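Local atomic coordinates of Eps1p (Saccharomyces cerevisiae, PDB entry 4TW5), a protein that belongs to the thioredoxin superfamily, with a thioredoxin domain followed by what appears to be a second thioredoxin-like domain, each holding a disulfide-bonded CXXC pair. Residues R185-K188 with I189-R192; I82-F85 with P86-R89; E139-D142 with F143-I147. All coordinates share one frame; numbering follows the deposited sequence.

Contact 1. Residues R185-K188 with I189-R192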
loop_
_atom_site.group_PDB
_atom_site.type_symbol
_atom_site.label_atom_id
_atom_site.label_comp_id
_atom_site.label_asym_id
_atom_site.label_seq_id
_atom_site.Cartn_x
_atom_site.Cartn_y
_atom_site.Cartn_z
ATOM N N ARG A 185 -15.176 -1.007 23.777
ATOM C CA ARG A 185 -16.061 -1.554 24.779
ATOM C C ARG A 185 -17.049 -2.478 24.092
ATOM O O ARG A 185 -17.279 -3.607 24.530
ATOM C CB ARG A 185 -16.809 -0.439 25.515
ATOM C CG ARG A 185 -17.720 -0.971 26.587
ATOM C CD ARG A 185 -18.231 0.109 27.463
ATOM N NE ARG A 185 -18.170 -0.346 28.846
ATOM C CZ ARG A 185 -19.210 -0.727 29.570
ATOM N NH1 ARG A 185 -20.436 -0.675 29.072
ATOM N NH2 ARG A 185 -19.017 -1.117 30.808
ATOM N N THR A 186 -17.643 -1.963 23.019
ATOM C CA THR A 186 -18.600 -2.695 22.222
ATOM C C THR A 186 -17.995 -3.982 21.674
ATOM O O THR A 186 -18.627 -5.036 21.750
ATOM C CB THR A 186 -19.132 -1.825 21.097
ATOM O OG1 THR A 186 -19.719 -0.660 21.672
ATOM C CG2 THR A 186 -20.195 -2.536 20.329
ATOM N N TRP A 187 -16.770 -3.914 21.157
ATOM C CA TRP A 187 -16.146 -5.094 20.579
ATOM C C TRP A 187 -15.854 -6.191 21.607
ATOM O O TRP A 187 -16.028 -7.385 21.332
ATOM C CB TRP A 187 -14.877 -4.721 19.840
ATOM C CG TRP A 187 -14.345 -5.871 19.097
ATOM C CD1 TRP A 187 -13.191 -6.544 19.352
ATOM C CD2 TRP A 187 -14.979 -6.547 17.998
ATOM N NE1 TRP A 187 -13.047 -7.576 18.467
ATOM C CE2 TRP A 187 -14.143 -7.629 17.643
ATOM C CE3 TRP A 187 -16.183 -6.356 17.300
ATOM C CZ2 TRP A 187 -14.448 -8.520 16.594
ATOM C CZ3 TRP A 187 -16.501 -7.257 16.232
ATOM C CH2 TRP A 187 -15.616 -8.311 15.891
ATOM N N LYS A 188 -15.427 -5.782 22.793
ATOM C CA LYS A 188 -15.185 -6.707 23.875
ATOM C C LYS A 188 -16.478 -7.413 24.299
ATOM O O LYS A 188 -16.495 -8.615 24.486
ATOM C CB LYS A 188 -14.581 -5.960 25.067
ATOM C CG LYS A 188 -14.224 -6.832 26.257
ATOM C CD LYS A 188 -13.403 -6.011 27.216
ATOM C CE LYS A 188 -12.960 -6.804 28.414
ATOM N NZ LYS A 188 -12.082 -5.975 29.273
ATOM N N ILE A 189 -17.567 -6.664 24.412
ATOM C CA ILE A 189 -18.838 -7.243 24.817
ATOM C C ILE A 189 -19.312 -8.253 23.736
ATOM O O ILE A 189 -19.636 -9.402 24.048
ATOM C CB ILE A 189 -19.896 -6.122 25.058
ATOM C CG1 ILE A 189 -19.454 -5.209 26.198
ATOM C CG2 ILE A 189 -21.252 -6.691 25.392
ATOM C CD1 ILE A 189 -20.268 -3.921 26.322
ATOM N N ILE A 190 -19.248 -7.840 22.473
ATOM C CA ILE A 190 -19.521 -8.705 21.334
ATOM C C ILE A 190 -18.694 -9.967 21.352
ATOM O O ILE A 190 -19.212 -11.044 21.003
ATOM C CB ILE A 190 -19.275 -7.971 20.023
ATOM C CG1 ILE A 190 -20.287 -6.843 19.883
ATOM C CG2 ILE A 190 -19.320 -8.905 18.838
ATOM C CD1 ILE A 190 -19.925 -5.837 18.833
ATOM N N SER A 191 -17.413 -9.867 21.701
ATOM C CA SER A 191 -16.572 -11.058 21.669
ATOM C C SER A 191 -17.028 -12.075 22.720
ATOM O O SER A 191 -17.050 -13.272 22.464
ATOM C CB SER A 191 -15.109 -10.720 21.882
ATOM O OG SER A 191 -14.842 -10.449 23.241
ATOM N N ARG A 192 -17.423 -11.591 23.889
ATOM C CA ARG A 192 -17.813 -12.496 24.952
ATOM C C ARG A 192 -19.198 -13.089 24.680
ATOM O O ARG A 192 -19.414 -14.242 24.934
ATOM C CB ARG A 192 -17.777 -11.783 26.298
ATOM C CG ARG A 192 -16.350 -11.632 26.847
ATOM C CD ARG A 192 -16.254 -10.723 28.092
ATOM N NE ARG A 192 -17.106 -11.062 29.241
ATOM C CZ ARG A 192 -16.910 -12.091 30.063
ATOM N NH1 ARG A 192 -15.889 -12.906 29.880
ATOM N NH2 ARG A 192 -17.724 -12.284 31.087
#

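Contact 2. Residues I82-F85 with P86-R89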
loop_
_atom_site.group_PDB
_atom_site.type_symbol
_atom_site.label_atom_id
_atom_site.label_comp_id
_atom_site.label_asym_id
_atom_site.label_seq_id
_atom_site.Cartn_x
_atom_site.Cartn_y
_atom_site.Cartn_z
ATOM N N ILE A 82 -47.900 -5.222 26.249
ATOM C CA ILE A 82 -47.795 -6.442 25.456
ATOM C C ILE A 82 -48.536 -6.289 24.137
ATOM O O ILE A 82 -49.721 -5.964 24.125
ATOM C CB ILE A 82 -48.366 -7.656 26.222
ATOM C CG1 ILE A 82 -47.674 -7.807 27.576
ATOM C CG2 ILE A 82 -48.251 -8.935 25.397
ATOM C CD1 ILE A 82 -46.155 -7.854 27.483
ATOM N N GLU A 83 -47.844 -6.528 23.027
ATOM C CA GLU A 83 -48.469 -6.413 21.717
ATOM C C GLU A 83 -48.900 -7.772 21.187
ATOM O O GLU A 83 -49.969 -7.895 20.601
ATOM C CB GLU A 83 -47.553 -5.713 20.703
ATOM C CG GLU A 83 -47.097 -4.312 21.107
ATOM C CD GLU A 83 -46.000 -3.755 20.207
ATOM O OE1 GLU A 83 -45.171 -4.545 19.712
ATOM O OE2 GLU A 83 -45.983 -2.523 19.976
ATOM N N TYR A 84 -48.084 -8.797 21.398
ATOM C CA TYR A 84 -48.407 -10.106 20.849
ATOM C C TYR A 84 -48.323 -11.219 21.883
ATOM O O TYR A 84 -47.844 -11.014 22.996
ATOM C CB TYR A 84 -47.472 -10.416 19.672
ATOM C CG TYR A 84 -46.000 -10.170 19.947
ATOM C CD1 TYR A 84 -45.145 -11.220 20.277
ATOM C CD2 TYR A 84 -45.461 -8.888 19.870
ATOM C CE1 TYR A 84 -43.795 -11.001 20.523
ATOM C CE2 TYR A 84 -44.117 -8.657 20.117
ATOM C CZ TYR A 84 -43.290 -9.713 20.441
ATOM O OH TYR A 84 -41.959 -9.469 20.683
ATOM N N PHE A 85 -48.793 -12.396 21.493
ATOM C CA PHE A 85 -48.736 -13.602 22.304
ATOM C C PHE A 85 -48.136 -14.730 21.472
ATOM O O PHE A 85 -48.524 -14.922 20.316
ATOM C CB PHE A 85 -50.124 -13.995 22.813
ATOM C CG PHE A 85 -50.676 -13.080 23.873
ATOM C CD1 PHE A 85 -49.861 -12.595 24.884
ATOM C CD2 PHE A 85 -52.014 -12.708 23.857
ATOM C CE1 PHE A 85 -50.372 -11.755 25.867
ATOM C CE2 PHE A 85 -52.532 -11.867 24.829
ATOM C CZ PHE A 85 -51.708 -11.390 25.836
ATOM N N PRO A 86 -47.155 -15.453 22.037
ATOM C CA PRO A 86 -46.577 -15.118 23.339
ATOM C C PRO A 86 -45.474 -14.083 23.165
ATOM O O PRO A 86 -44.922 -13.964 22.068
ATOM C CB PRO A 86 -46.008 -16.446 23.813
ATOM C CG PRO A 86 -45.593 -17.115 22.543
ATOM C CD PRO A 86 -46.568 -16.683 21.480
ATOM N N GLU A 87 -45.142 -13.361 24.226
ATOM C CA GLU A 87 -44.078 -12.371 24.139
ATOM C C GLU A 87 -43.003 -12.583 25.190
ATOM O O GLU A 87 -43.267 -12.478 26.396
ATOM C CB GLU A 87 -44.644 -10.967 24.265
ATOM C CG GLU A 87 -43.577 -9.914 24.155
ATOM C CD GLU A 87 -44.127 -8.546 23.858
ATOM O OE1 GLU A 87 -45.347 -8.431 23.604
ATOM O OE2 GLU A 87 -43.331 -7.583 23.886
ATOM N N ILE A 88 -41.791 -12.879 24.724
ATOM C CA ILE A 88 -40.665 -13.137 25.613
ATOM C C ILE A 88 -39.766 -11.910 25.811
ATOM O O ILE A 88 -39.224 -11.373 24.850
ATOM C CB ILE A 88 -39.823 -14.284 25.082
ATOM C CG1 ILE A 88 -40.728 -15.452 24.698
ATOM C CG2 ILE A 88 -38.769 -14.699 26.115
ATOM C CD1 ILE A 88 -39.986 -16.596 24.085
ATOM N N ARG A 89 -39.590 -11.489 27.062
ATOM C CA ARG A 89 -38.910 -10.225 27.371
ATOM C C ARG A 89 -37.825 -10.327 28.453
ATOM O O ARG A 89 -37.897 -11.186 29.342
ATOM C CB ARG A 89 -39.930 -9.188 27.825
ATOM C CG ARG A 89 -40.977 -8.786 26.808
ATOM C CD ARG A 89 -41.777 -7.636 27.365
ATOM N NE ARG A 89 -42.709 -7.078 26.400
ATOM C CZ ARG A 89 -43.301 -5.897 26.542
ATOM N NH1 ARG A 89 -43.066 -5.163 27.615
ATOM N NH2 ARG A 89 -44.136 -5.457 25.617
#

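Contact 3. Residues E139-D142 with F143-I147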
loop_
_atom_site.group_PDB
_atom_site.type_symbol
_atom_site.label_atom_id
_atom_site.label_comp_id
_atom_site.label_asym_id
_atom_site.label_seq_id
_atom_site.Cartn_x
_atom_site.Cartn_y
_atom_site.Cartn_z
ATOM N N GLU A 139 -2.969 -11.685 12.513
ATOM C CA GLU A 139 -2.055 -11.141 11.517
ATOM C C GLU A 139 -2.667 -11.393 10.158
ATOM O O GLU A 139 -3.596 -12.207 10.030
ATOM C CB GLU A 139 -0.687 -11.806 11.602
ATOM C CG GLU A 139 -0.015 -11.594 12.935
ATOM C CD GLU A 139 1.430 -12.018 12.912
ATOM O OE1 GLU A 139 1.907 -12.431 11.831
ATOM O OE2 GLU A 139 2.082 -11.943 13.976
ATOM N N GLY A 140 -2.142 -10.713 9.141
ATOM C CA GLY A 140 -2.700 -10.784 7.804
ATOM C C GLY A 140 -2.824 -12.198 7.304
ATOM O O GLY A 140 -3.861 -12.600 6.776
ATOM N N PHE A 141 -1.754 -12.955 7.507
ATOM C CA PHE A 141 -1.696 -14.348 7.118
ATOM C C PHE A 141 -2.800 -15.173 7.789
ATOM O O PHE A 141 -3.433 -16.018 7.146
ATOM C CB PHE A 141 -0.323 -14.925 7.449
ATOM C CG PHE A 141 -0.197 -16.384 7.126
ATOM C CD1 PHE A 141 0.058 -16.797 5.823
ATOM C CD2 PHE A 141 -0.361 -17.348 8.117
ATOM C CE1 PHE A 141 0.159 -18.139 5.517
ATOM C CE2 PHE A 141 -0.263 -18.696 7.819
ATOM C CZ PHE A 141 -0.000 -19.095 6.520
ATOM N N ASP A 142 -3.022 -14.933 9.077
ATOM C CA ASP A 142 -4.073 -15.614 9.831
ATOM C C ASP A 142 -5.425 -15.341 9.204
ATOM O O ASP A 142 -6.259 -16.241 9.035
ATOM C CB ASP A 142 -4.087 -15.130 11.282
ATOM C CG ASP A 142 -2.790 -15.436 12.009
ATOM O OD1 ASP A 142 -2.263 -16.569 11.852
ATOM O OD2 ASP A 142 -2.290 -14.522 12.718
ATOM N N PHE A 143 -5.639 -14.080 8.856
ATOM C CA PHE A 143 -6.915 -13.674 8.297
ATOM C C PHE A 143 -7.140 -14.298 6.914
ATOM O O PHE A 143 -8.272 -14.561 6.539
ATOM C CB PHE A 143 -7.029 -12.148 8.199
ATOM C CG PHE A 143 -8.336 -11.703 7.587
ATOM C CD1 PHE A 143 -9.502 -11.711 8.334
ATOM C CD2 PHE A 143 -8.406 -11.350 6.252
ATOM C CE1 PHE A 143 -10.696 -11.332 7.780
ATOM C CE2 PHE A 143 -9.606 -10.989 5.687
ATOM C CZ PHE A 143 -10.751 -10.985 6.454
ATOM N N LEU A 144 -6.054 -14.475 6.158
ATOM C CA LEU A 144 -6.108 -15.036 4.824
ATOM C C LEU A 144 -6.359 -16.549 4.918
ATOM O O LEU A 144 -7.120 -17.107 4.140
ATOM C CB LEU A 144 -4.804 -14.724 4.073
ATOM C CG LEU A 144 -4.553 -13.238 3.694
ATOM C CD1 LEU A 144 -3.227 -13.061 2.986
ATOM C CD2 LEU A 144 -5.677 -12.638 2.826
ATOM N N GLU A 145 -5.766 -17.198 5.909
ATOM C CA GLU A 145 -6.074 -18.598 6.152
ATOM C C GLU A 145 -7.569 -18.754 6.404
ATOM O O GLU A 145 -8.200 -19.593 5.787
ATOM C CB GLU A 145 -5.266 -19.166 7.322
ATOM C CG GLU A 145 -3.782 -19.271 7.047
ATOM C CD GLU A 145 -3.226 -20.628 7.453
ATOM O OE1 GLU A 145 -3.316 -20.990 8.650
ATOM O OE2 GLU A 145 -2.738 -21.354 6.556
ATOM N N LEU A 146 -8.143 -17.893 7.245
ATOM C CA LEU A 146 -9.571 -17.968 7.513
ATOM C C LEU A 146 -10.382 -17.881 6.238
ATOM O O LEU A 146 -11.383 -18.576 6.068
ATOM C CB LEU A 146 -10.013 -16.859 8.452
ATOM C CG LEU A 146 -9.409 -16.926 9.844
ATOM C CD1 LEU A 146 -9.966 -15.779 10.655
ATOM C CD2 LEU A 146 -9.716 -18.290 10.490
ATOM N N ILE A 147 -9.937 -17.005 5.348
ATOM C CA ILE A 147 -10.700 -16.695 4.159
ATOM C C ILE A 147 -10.452 -17.719 3.049
ATOM O O ILE A 147 -11.257 -17.859 2.153
ATOM C CB ILE A 147 -10.347 -15.252 3.656
ATOM C CG1 ILE A 147 -11.613 -14.455 3.443
ATOM C CG2 ILE A 147 -9.503 -15.283 2.401
ATOM C CD1 ILE A 147 -12.345 -14.258 4.711
#

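Contact 1. Residues R185-K188 with I189-R192
From R185 to R192 the backbone of helix 180-196 keeps regular alpha-helical bonding, with I189 N, I190 N, S191 N and R192 N donating to the carbonyls four residues earlier; the straightest bond, I190 N to T186 O, measures 3.0 Å at 173°. The isoleucines lean back along the preceding turn. I190 puts its CD1 3.6 Å from T186 CG2, and the same methyl approaches the W187 indole obliquely, 4.1 Å from CE3. The indole and I190 cross at about a right angle, and both rest on L156 of strand 155-160. One position back, I189 CD1 slants against the aliphatic stem of R185, 3.9 Å from its CG. S191 folds its hydroxyl back onto the helix: at chi1 77° its OG sits between its own backbone N and carbonyl carbon, 2.8 Å from K188 O, to which it donates. K188 O thus accepts two donors, S191 OG and R192 N, both from the same face of its plane. S191 OG also accepts from E134 N, which probably fixes its rotation. Polar ends leave the helix for other partners: K188 NZ for D169, R185 NH1 for N122, T186 OG1 for A256 O and W187 NE1 for S135 OG. The chemistry implies a largely buried stretch of helix: W187 and I190 pack on the sheet, I189 on helix 121-124, and the polar ends are tied to surrounding segments.

Contact 2. Residues I82-F85 with P86-R89
E87 and Y84 make the stacked part of this turn. The carboxylate of E87 lies parallel to the tyrosine ring, 1° between planes, with OE1 3.7 Å above the ring and displaced toward its rim. E87 CG adds a CH-pi contact, 4.1 Å from the ring centroid, and P86 O sits at the ring edge, 3.3 Å from Y84 CD1. Among the polar contacts, E87 OE1 uses its syn lone pair to accept from E83 N at 3.2 Å. E87 OE2 forms a salt bridge with R89, gripped side-on by NE (2.6 Å) and NH2; both reach this one oxygen from the same face of the carboxylate, out of its plane but within that of the guanidinium. The carboxylate therefore lies between ring and arginine, its two oxygens bound to different partners, and R89 NH1 is further held by E80 O and Y91 OH. By packing, I82 CD1 covers one face of the R89 guanidinium, 3.5 Å above its plane and over its centre. F85 and P86 are joined by a cis peptide, and P86 packs on C40 of the C37-C40 disulfide. This is the cis-proline loop of the thioredoxin fold, entering strand 87-92 beside the CXXC motif.

Contact 3. Residues E139-D142 with F143-I147
The F141 ring carries E145 on one face: CG stands 3.6 Å above the ring plane, offset toward the rim, in a CH-pi contact. Both residues lie in the first turns of helix 140-150, the helix that crosses over from strand 136-137 to strand 155-160, parallel strands with 200-205 between them, in a thioredoxin-like topology. The bend of E145 at chi2 (-133°) lays its carboxylate over the CE2-CZ side of the same face, turned 22° from the ring plane, with OE2 3.5 Å from F141 CZ; that oxygen is salt-bridged to K150. A third flat group, the F143 ring, meets F159 edge-to-face. F143 also faces L247, V238 and I212 of its own domain. I147, which likewise touches L247 and V238, further meets H227 of the second subunit. Backbone bonds from F143, L144, E145 and L146 back to E139, G140, F141 and D142 close the first turns. E139 occupies the N-cap, and D142 provides one half of a capping box: its OD2 accepts from E139 N at 2.9 Å, on the anti side and 16° out of the carboxylate plane.

Overall arrangement
Contact 1 is the most buried and lies nearest the centre of the chain; contacts 2 and 3 are only partly buried and stand on opposite sides of that centre, their own centres about 43 Å apart. Contacts 1 and 3 serve the same five-stranded sheet of the second, apparently thioredoxin-like domain, yet do not touch, with nearest atoms about 10 Å apart. Contact 2 belongs to the first domain. Contact 1 relies on apolar packing of isoleucines and an indole, with a buried hydroxyl; in contact 2 a carboxylate pairs with an arginine of the same turn and stacks parallel on a ring; in contact 3 it pairs with a lysine outside the segments and lies tilted over an exposed ring.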